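Local structure of ribosome hibernation protein YHBH (Vibrio cholerae serotype O1, 4HEI) at residues Asp75-Val78 / Asp79-Arg83. The protein probably binds the small ribosomal subunit and inhibits translation in stationary phase, associating with 100S ribosome dimers. Residues are numbered along the deposited sequence; the frame is centred on the assembly and turned at random.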
# COMPACT_ATOMS: atom_id res chain seq x y z
N ASP A 75 -0.36 -1.58 7.80
CA ASP A 75 -1.27 -0.58 8.36
C ASP A 75 -0.62 0.79 8.37
O ASP A 75 -1.27 1.79 8.09
CB ASP A 75 -1.67 -0.94 9.79
CG ASP A 75 -2.61 -2.10 9.83
OD1 ASP A 75 -3.66 -2.02 9.16
OD2 ASP A 75 -2.31 -3.09 10.53
N SER A 76 0.66 0.84 8.72
CA SER A 76 1.37 2.11 8.74
C SER A 76 1.49 2.67 7.32
O SER A 76 1.35 3.88 7.11
CB SER A 76 2.77 1.94 9.34
OG SER A 76 2.67 1.57 10.71
N LEU A 77 1.73 1.78 6.36
CA LEU A 77 1.86 2.20 4.97
C LEU A 77 0.57 2.86 4.50
O LEU A 77 0.59 3.93 3.92
CB LEU A 77 2.16 0.99 4.06
CG LEU A 77 2.07 1.24 2.55
CD1 LEU A 77 3.05 2.33 2.14
CD2 LEU A 77 2.37 -0.06 1.80
N VAL A 78 -0.56 2.20 4.75
CA VAL A 78 -1.84 2.75 4.34
C VAL A 78 -2.10 4.12 4.96
O VAL A 78 -2.60 5.02 4.30
CB VAL A 78 -2.99 1.78 4.68
CG1 VAL A 78 -4.34 2.43 4.38
CG2 VAL A 78 -2.83 0.52 3.85
N ASP A 79 -1.75 4.28 6.24
CA ASP A 79 -1.94 5.57 6.88
C ASP A 79 -1.15 6.65 6.15
O ASP A 79 -1.62 7.78 6.01
CB ASP A 79 -1.54 5.52 8.36
CG ASP A 79 -2.59 4.84 9.23
OD1 ASP A 79 -3.79 5.06 8.97
OD2 ASP A 79 -2.22 4.11 10.17
N LYS A 80 0.05 6.31 5.67
CA LYS A 80 0.87 7.28 4.94
C LYS A 80 0.24 7.59 3.58
O LYS A 80 0.21 8.74 3.15
CB LYS A 80 2.28 6.74 4.73
CG LYS A 80 3.10 6.55 5.99
CD LYS A 80 4.55 6.23 5.65
CE LYS A 80 5.38 5.97 6.90
NZ LYS A 80 6.81 5.74 6.56
N LEU A 81 -0.27 6.56 2.91
CA LEU A 81 -0.89 6.74 1.61
C LEU A 81 -2.15 7.59 1.72
O LEU A 81 -2.39 8.47 0.90
CB LEU A 81 -1.26 5.38 1.00
CG LEU A 81 -0.09 4.43 0.67
CD1 LEU A 81 -0.65 3.10 0.20
CD2 LEU A 81 0.79 5.05 -0.40
N VAL A 82 -2.96 7.34 2.75
CA VAL A 82 -4.19 8.10 2.96
C VAL A 82 -3.88 9.58 3.16
O VAL A 82 -4.57 10.44 2.60
CB VAL A 82 -4.97 7.57 4.19
CG1 VAL A 82 -6.17 8.48 4.48
CG2 VAL A 82 -5.45 6.16 3.93
N ARG A 83 -2.84 9.90 3.93
CA ARG A 83 -2.46 11.29 4.16
C ARG A 83 -2.13 11.95 2.83
O ARG A 83 -2.60 13.04 2.53
CB ARG A 83 -1.22 11.40 5.06
CG ARG A 83 -1.40 10.87 6.47
CD ARG A 83 -0.37 11.50 7.42
NE ARG A 83 -0.45 10.93 8.76
CZ ARG A 83 0.10 9.77 9.11
NH1 ARG A 83 0.79 9.06 8.23
NH2 ARG A 83 -0.05 9.32 10.35
O HOH W 1 -4.26 1.88 8.06
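D79 N donates to D75 O (3.1 Å), the first of four consecutive i to i+4 hydrogen bonds that run unbroken along the 75-82 part of helix 70-91. K80 N reaches S76 O and L81 N reaches L77 O, and the last of the set, V82 N to V78 O, is both the shortest at 2.8 Å and the straightest, with an N-H...O angle of 165°. On the face turned to the sheet, L77 and L81 pack one turn apart, L77 CG lying 4.0 Å from L81 CD1. In the beta-alpha-beta-beta-beta-alpha fold of the HPF/YfiA family, L77 meets A63 and A65 of strand 59-67, and L81 meets I61 and also F24 of helix 14-27. V78 and V82 make a second i, i+4 pair, touching K23 and L27 of helix 14-27; V78 CG1 stands anti to its own nitrogen (chi1 174°), which brings it to 3.9 Å from V82 CG2. A water donates to D75 O at 3.0 Å and weakly to D79 OD1 at 3.3 Å; D75 O thus accepts from both D79 N and this water. The polar ends lead to two different elements: the D75 carboxylate forms a salt bridge with K23, while the extended K80 chain carries NZ to the backbone O of H64, which with H62 forms a cobalt(III) site.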